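Local coordinates for protein putative nitroreductase (PDB 1VKW) that is a putative nitroreductase of the FMN-dependent nitroreductase clan and probably has oxidoreductase activity, at residues Ile15-Ile19 / Leu192-Ile197; Glu76-Tyr80 / Asp108-Ile112; Met151-Pro156 / Ile185-Ala190. All coordinates share one frame; numbering follows the deposited sequence.

Interaction 1. Residues Ile15-Ile19 / Leu192-Ile197; sequences IFEAI and LTAREI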
# COMPACT_ATOMS: atom_id res chain seq x y z
N ILE A 15 -10.23 4.97 -3.12
CA ILE A 15 -8.80 4.90 -2.87
C ILE A 15 -8.30 5.99 -1.91
O ILE A 15 -7.43 5.73 -1.08
CB ILE A 15 -8.01 4.93 -4.21
CG1 ILE A 15 -6.50 4.79 -3.96
CG2 ILE A 15 -8.28 6.20 -5.00
CD1 ILE A 15 -6.10 3.49 -3.26
N PHE A 16 -8.84 7.20 -2.02
CA PHE A 16 -8.41 8.30 -1.16
C PHE A 16 -8.79 8.04 0.30
O PHE A 16 -7.99 8.26 1.22
CB PHE A 16 -9.01 9.63 -1.64
CG PHE A 16 -8.68 9.95 -3.07
CD1 PHE A 16 -7.36 10.14 -3.46
CD2 PHE A 16 -9.68 10.06 -4.02
CE1 PHE A 16 -7.04 10.44 -4.79
CE2 PHE A 16 -9.37 10.35 -5.35
CZ PHE A 16 -8.06 10.54 -5.73
N GLU A 17 -10.00 7.54 0.49
CA GLU A 17 -10.49 7.25 1.83
C GLU A 17 -9.72 6.07 2.43
O GLU A 17 -9.36 6.10 3.60
CB GLU A 17 -12.00 7.01 1.78
CG GLU A 17 -12.75 8.26 1.34
CD GLU A 17 -14.20 8.03 0.95
OE1 GLU A 17 -14.57 6.91 0.56
OE2 GLU A 17 -14.98 9.01 1.03
N ALA A 18 -9.42 5.05 1.63
CA ALA A 18 -8.62 3.90 2.09
C ALA A 18 -7.22 4.32 2.55
O ALA A 18 -6.76 3.91 3.61
CB ALA A 18 -8.51 2.86 1.00
N ILE A 19 -6.54 5.15 1.75
CA ILE A 19 -5.22 5.65 2.13
C ILE A 19 -5.32 6.47 3.42
O ILE A 19 -4.51 6.30 4.34
CB ILE A 19 -4.58 6.48 0.99
CG1 ILE A 19 -4.22 5.57 -0.19
CG2 ILE A 19 -3.32 7.21 1.50
CD1 ILE A 19 -3.88 6.31 -1.51
N LEU A 192 -2.19 3.95 -7.67
CA LEU A 192 -3.63 3.84 -7.44
C LEU A 192 -4.36 5.20 -7.46
O LEU A 192 -5.48 5.29 -7.96
CB LEU A 192 -3.90 3.08 -6.13
CG LEU A 192 -3.52 1.59 -6.12
CD1 LEU A 192 -3.60 1.02 -4.71
CD2 LEU A 192 -4.39 0.77 -7.07
N THR A 193 -3.75 6.25 -6.92
CA THR A 193 -4.40 7.57 -6.94
C THR A 193 -4.36 8.19 -8.33
O THR A 193 -5.35 8.78 -8.78
CB THR A 193 -3.78 8.51 -5.91
OG1 THR A 193 -2.37 8.60 -6.11
CG2 THR A 193 -3.93 7.96 -4.49
N ALA A 194 -3.24 8.02 -9.04
CA ALA A 194 -3.14 8.50 -10.42
C ALA A 194 -4.15 7.81 -11.34
O ALA A 194 -4.72 8.44 -12.24
CB ALA A 194 -1.71 8.31 -10.94
N ARG A 195 -4.36 6.52 -11.11
CA ARG A 195 -5.32 5.73 -11.88
C ARG A 195 -6.73 6.28 -11.70
O ARG A 195 -7.47 6.45 -12.67
CB ARG A 195 -5.26 4.26 -11.43
CG ARG A 195 -6.09 3.31 -12.27
CD ARG A 195 -5.93 1.85 -11.86
NE ARG A 195 -6.64 1.55 -10.62
CZ ARG A 195 -6.63 0.38 -9.99
NH1 ARG A 195 -5.93 -0.64 -10.48
NH2 ARG A 195 -7.32 0.23 -8.86
N GLU A 196 -7.08 6.58 -10.45
CA GLU A 196 -8.35 7.21 -10.10
C GLU A 196 -8.49 8.62 -10.70
O GLU A 196 -9.53 8.94 -11.29
CB GLU A 196 -8.50 7.28 -8.58
CG GLU A 196 -9.76 7.98 -8.08
CD GLU A 196 -11.04 7.28 -8.52
OE1 GLU A 196 -11.03 6.04 -8.66
OE2 GLU A 196 -12.06 7.98 -8.71
N ILE A 197 -7.46 9.45 -10.54
CA ILE A 197 -7.52 10.84 -10.99
C ILE A 197 -7.64 10.95 -12.51
O ILE A 197 -8.51 11.66 -13.00
CB ILE A 197 -6.30 11.64 -10.48
CG1 ILE A 197 -6.46 11.88 -8.98
CG2 ILE A 197 -6.18 13.00 -11.21
CD1 ILE A 197 -5.24 12.42 -8.31
O HOH W 1 -11.44 4.78 -5.93

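Interaction 2. Residues Glu76-Tyr80 / Asp108-Ile112; sequences ELVEY and DVPYI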
# COMPACT_ATOMS: atom_id res chain seq x y z
N GLU A 76 12.62 -7.28 -6.79
CA GLU A 76 11.65 -8.22 -6.22
C GLU A 76 11.06 -7.68 -4.93
O GLU A 76 9.90 -7.95 -4.61
CB GLU A 76 12.27 -9.59 -5.97
CG GLU A 76 12.61 -10.38 -7.23
CD GLU A 76 14.07 -10.29 -7.63
OE1 GLU A 76 14.51 -9.21 -8.07
OE2 GLU A 76 14.78 -11.31 -7.50
N LEU A 77 11.85 -6.93 -4.17
CA LEU A 77 11.36 -6.32 -2.94
C LEU A 77 10.43 -5.12 -3.20
O LEU A 77 9.47 -4.92 -2.47
CB LEU A 77 12.52 -5.93 -2.02
CG LEU A 77 13.20 -7.11 -1.32
CD1 LEU A 77 14.50 -6.64 -0.69
CD2 LEU A 77 12.30 -7.74 -0.27
N VAL A 78 10.72 -4.34 -4.24
CA VAL A 78 9.78 -3.29 -4.70
C VAL A 78 8.44 -3.94 -5.05
O VAL A 78 7.38 -3.44 -4.67
CB VAL A 78 10.36 -2.47 -5.89
CG1 VAL A 78 9.32 -1.55 -6.50
CG2 VAL A 78 11.53 -1.65 -5.46
N GLU A 79 8.50 -5.07 -5.76
CA GLU A 79 7.33 -5.87 -6.10
C GLU A 79 6.55 -6.25 -4.86
O GLU A 79 5.33 -6.13 -4.83
CB GLU A 79 7.76 -7.15 -6.86
CG GLU A 79 6.65 -7.82 -7.64
CD GLU A 79 6.21 -7.01 -8.84
OE1 GLU A 79 6.95 -6.99 -9.86
OE2 GLU A 79 5.14 -6.38 -8.78
N TYR A 80 7.26 -6.73 -3.83
CA TYR A 80 6.63 -7.13 -2.57
C TYR A 80 5.88 -5.95 -1.93
O TYR A 80 4.71 -6.07 -1.57
CB TYR A 80 7.67 -7.72 -1.60
CG TYR A 80 7.04 -8.53 -0.48
CD1 TYR A 80 6.82 -9.89 -0.62
CD2 TYR A 80 6.64 -7.92 0.71
CE1 TYR A 80 6.22 -10.63 0.39
CE2 TYR A 80 6.04 -8.67 1.74
CZ TYR A 80 5.84 -10.02 1.56
OH TYR A 80 5.25 -10.78 2.56
N ASP A 108 12.47 -16.66 4.33
CA ASP A 108 12.54 -16.06 3.00
C ASP A 108 11.38 -15.10 2.76
O ASP A 108 11.01 -14.82 1.61
CB ASP A 108 12.54 -17.16 1.93
N VAL A 109 10.81 -14.59 3.85
CA VAL A 109 9.69 -13.64 3.79
C VAL A 109 10.18 -12.32 4.41
O VAL A 109 10.59 -12.30 5.57
CB VAL A 109 8.45 -14.20 4.55
CG1 VAL A 109 7.33 -13.18 4.61
CG2 VAL A 109 7.96 -15.47 3.88
N PRO A 110 10.16 -11.23 3.64
CA PRO A 110 10.67 -9.94 4.13
C PRO A 110 9.83 -9.35 5.27
O PRO A 110 10.37 -8.91 6.29
CB PRO A 110 10.61 -9.02 2.90
CG PRO A 110 10.27 -9.89 1.74
CD PRO A 110 9.63 -11.12 2.27
N TYR A 111 8.52 -9.34 5.08
CA TYR A 111 7.60 -8.83 6.08
C TYR A 111 6.32 -9.65 6.05
O TYR A 111 5.97 -10.23 5.02
CB TYR A 111 7.24 -7.36 5.78
CG TYR A 111 8.40 -6.39 5.80
CD1 TYR A 111 8.74 -5.71 6.96
CD2 TYR A 111 9.13 -6.13 4.64
CE1 TYR A 111 9.80 -4.80 6.98
CE2 TYR A 111 10.19 -5.23 4.65
CZ TYR A 111 10.52 -4.56 5.82
OH TYR A 111 11.58 -3.67 5.82
N ILE A 112 5.62 -9.70 7.17
CA ILE A 112 4.23 -10.13 7.15
C ILE A 112 3.35 -8.89 7.25
O ILE A 112 3.80 -7.82 7.66
CB ILE A 112 3.90 -11.17 8.25
CG1 ILE A 112 4.03 -10.57 9.65
CG2 ILE A 112 4.80 -12.39 8.11
CD1 ILE A 112 3.55 -11.47 10.77

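Interaction 3. Residues Met151-Pro156 / Ile185-Ala190; sequences MTILAP and IALSHA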
# COMPACT_ATOMS: atom_id res chain seq x y z
N MSE A 151 -1.07 11.81 -0.97
CA MSE A 151 -1.52 10.43 -0.73
C MSE A 151 -0.36 9.44 -0.64
O MSE A 151 -0.43 8.46 0.10
CB MSE A 151 -2.48 9.98 -1.83
CG MSE A 151 -3.78 10.72 -1.87
SE MSE A 151 -4.83 10.52 -0.23
CE MSE A 151 -4.23 12.20 0.70
N THR A 152 0.70 9.71 -1.41
CA THR A 152 1.91 8.90 -1.38
C THR A 152 2.65 9.01 -0.03
O THR A 152 3.11 7.99 0.49
CB THR A 152 2.86 9.32 -2.55
OG1 THR A 152 2.19 9.12 -3.81
CG2 THR A 152 4.10 8.45 -2.62
N ILE A 153 2.73 10.23 0.51
CA ILE A 153 3.39 10.49 1.82
C ILE A 153 2.69 9.80 2.98
O ILE A 153 3.31 9.52 4.00
CB ILE A 153 3.46 12.04 2.12
CG1 ILE A 153 4.32 12.78 1.09
CG2 ILE A 153 3.98 12.32 3.55
CD1 ILE A 153 5.47 12.00 0.59
N LEU A 154 1.39 9.54 2.85
CA LEU A 154 0.66 8.81 3.89
C LEU A 154 0.97 7.31 3.89
O LEU A 154 0.47 6.59 4.74
CB LEU A 154 -0.85 9.06 3.79
CG LEU A 154 -1.24 10.54 3.95
CD1 LEU A 154 -2.69 10.78 3.64
CD2 LEU A 154 -0.90 11.07 5.36
N ALA A 155 1.79 6.84 2.96
CA ALA A 155 2.18 5.43 2.91
C ALA A 155 2.91 5.06 4.19
O ALA A 155 3.55 5.92 4.80
CB ALA A 155 3.09 5.16 1.71
N PRO A 156 2.81 3.80 4.61
CA PRO A 156 3.59 3.33 5.72
C PRO A 156 5.01 3.06 5.25
O PRO A 156 5.27 2.93 4.05
CB PRO A 156 2.90 2.03 6.12
CG PRO A 156 2.35 1.50 4.83
CD PRO A 156 1.96 2.73 4.05
N ILE A 185 5.78 0.25 -1.70
CA ILE A 185 4.61 0.68 -0.94
C ILE A 185 4.14 2.07 -1.40
O ILE A 185 2.97 2.26 -1.75
CB ILE A 185 4.91 0.65 0.59
CG1 ILE A 185 5.05 -0.80 1.09
CG2 ILE A 185 3.81 1.33 1.40
CD1 ILE A 185 5.57 -0.93 2.50
N ALA A 186 5.06 3.04 -1.42
CA ALA A 186 4.75 4.39 -1.84
C ALA A 186 4.30 4.42 -3.31
O ALA A 186 3.37 5.15 -3.67
CB ALA A 186 5.95 5.30 -1.64
N LEU A 187 4.96 3.62 -4.14
CA LEU A 187 4.64 3.56 -5.57
C LEU A 187 3.21 3.07 -5.79
O LEU A 187 2.53 3.54 -6.71
CB LEU A 187 5.63 2.67 -6.31
CG LEU A 187 5.59 2.61 -7.83
CD1 LEU A 187 6.05 3.91 -8.43
CD2 LEU A 187 6.46 1.44 -8.30
N SER A 188 2.76 2.14 -4.95
CA SER A 188 1.37 1.66 -5.00
C SER A 188 0.37 2.78 -4.75
O SER A 188 -0.65 2.86 -5.45
CB SER A 188 1.14 0.51 -4.01
OG SER A 188 1.00 0.96 -2.67
N HIS A 189 0.65 3.65 -3.79
CA HIS A 189 -0.22 4.81 -3.53
C HIS A 189 -0.27 5.77 -4.70
O HIS A 189 -1.34 6.27 -5.05
CB HIS A 189 0.23 5.57 -2.27
CG HIS A 189 -0.04 4.84 -0.99
ND1 HIS A 189 -0.46 5.47 0.16
CD2 HIS A 189 0.05 3.52 -0.68
CE1 HIS A 189 -0.61 4.58 1.13
NE2 HIS A 189 -0.30 3.39 0.65
N ALA A 190 0.88 6.05 -5.30
CA ALA A 190 0.94 6.97 -6.43
C ALA A 190 0.22 6.37 -7.63
O ALA A 190 -0.55 7.04 -8.31
CB ALA A 190 2.37 7.29 -6.77

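Interaction 1. Residues Ile15-Ile19 / Leu192-Ile197
Ile-15 lays its delta methyl across Leu-192, CD1 coming to 3.6 Å from Leu-192 CB, with the two side chains at about a right angle. Because CG1 stands anti to the backbone N (chi1 -177°), the long branch reaches Leu-192 while the short branch serves the next turn: Ile-15 CG2 lies 3.7 Å from Glu-196 CB. Phe-16 lies next to it and meets the same turn of the partner helix. The edge of its ring is turned to Ile-197, CZ meeting Ile-197 CG1 at 3.9 Å near the ring plane; Phe-16 CE2 also rests 3.6 Å from Glu-196 CG. Ile-15 CG2 sits over the centre of one face of that ring and so probably restrains its tilt. This is a nearly antiparallel helix pair, helix 15-21 against helix 180-198, with short-segment axes 10.4 Å apart and an angle of 154° between their directions. Helix 74-93 adds Leu-89 against Ile-15 and Ile-19. Packing is tightest where Ile-19 CD1 meets Thr-193 CG2 at 3.4 Å; the threonine hydroxyl is bonded to His-189 O in its own helix. Beside the apolar contacts one water accepts from Ile-15 N (3.1 Å) and donates to Glu-196 OE1 (3.0 Å), while Glu-196 OE2 forms a salt bridge with Lys-199.

Interaction 2. Residues Glu76-Tyr80 / Asp108-Ile112
The loop between strands 97-101 and 112-116, just before it enters the antiparallel sheet, is clasped here by the early turns of helix 74-93. Pro-110 lies over one face of the Tyr-80 ring in a CH-pi contact: its CD is 4.1 Å from the ring centroid and 17° off the normal. Beyond the ring, the Tyr-80 hydroxyl donates to the backbone, OH to Tyr-111 O at 2.6 Å, and the C=O...donor angle of 164° shows that it approaches nearly end-on to the carbonyl. With CG anti to the backbone N (chi1 -162°), the ring extends from the helix toward the loop, which brings the hydroxyl to that carbonyl. Tyr-80 OH also bonds to Ala-68 N, so two backbone partners hold the hydroxyl, which probably limits how far the ring can swing. Leu-77, about one helical turn back, adds an apolar flank, its CD2 touching Pro-110 CG at 3.6 Å. Val-109 CG1 closes on the Tyr-80 hydroxyl from the loop, 3.8 Å from OH. Around this surface contact, Tyr-80 also packs on Tyr-67 of strand 64-67 and Trp-100 of strand 97-101, while Leu-77 and Tyr-111 both touch Val-181 of helix 180-198.

Interaction 3. Residues Met151-Pro156 / Ile185-Ala190
Ala-155 and Ile-185 meet at the apolar centre, Ala-155 CB lying 3.9 Å from Ile-185 CG2. Ile-185 CG2 also packs on Pro-156 CD at 3.5 Å; with CG2 anti to the backbone N of Ile-185, the short branch is the one turned to the proline. The side chain of Pro-156 lies about 4 Å from a bound sulfate, which probably came from the crystallisation liquor, and Pro-156 O is buried next to Ile-185 CG2 with no partner in the model. Next to Ile-185, Ala-186 CB receives Thr-152 CG2 at 3.8 Å. The closest CA pair, Thr-152 CA to His-189 CA, is 5.1 Å apart, and the small side chains of Ala-155, Ala-186 and Ala-190 are consistent with so close an approach. Thr-152 OG1 rests on Ala-190 CB but makes its hydrogen bond to Ile-148 O, within its own helix.

His-189 carries the polar edge. Ala-155 CB sits over the centre of one face of its imidazole, 3.8 Å from the centroid and 11° off the normal, a CH-pi contact. In the ring plane, ND1 donates to Met-151 O at 3.0 Å, and the N-H...O angle of 162° makes the bond fairly straight, although the donor is tilted 32° from the carbonyl plane. NE2 bonds to Glu-85 of helix 74-93, so both ring nitrogens are occupied, which should hold the ring's rotation. A leucine at His-189 would probably leave the Met-151 carbonyl and the Glu-85 carboxylate each without this buried partner.

The contact as a whole is a buried helix-to-helix contact: the C-terminal end of helix 143-153 and the turn after it dock on helix 180-198, close to the centre of the chain.

Helix 180-198 is common to interactions 1 and 3, whose centres are about 10 Å apart and which touch directly: Ile-19 CG2 packs 3.4 Å from Met-151 O, and Thr-193 CG2 lies 3.6 Å from Met-151 CB. Interaction 2 lies on the other side of the chain's centre from interaction 1, with centres about 23 Å apart, and its nearest atoms stay about 5 Å from interaction 3. Along the chain, interaction 1 closes a long loop that contains the other two, which follow in series. Helix 74-93 supplies a segment to interaction 2 and side chains around the other two, so helices 74-93 and 180-198 run past all three contacts and join their segments into one compact unit.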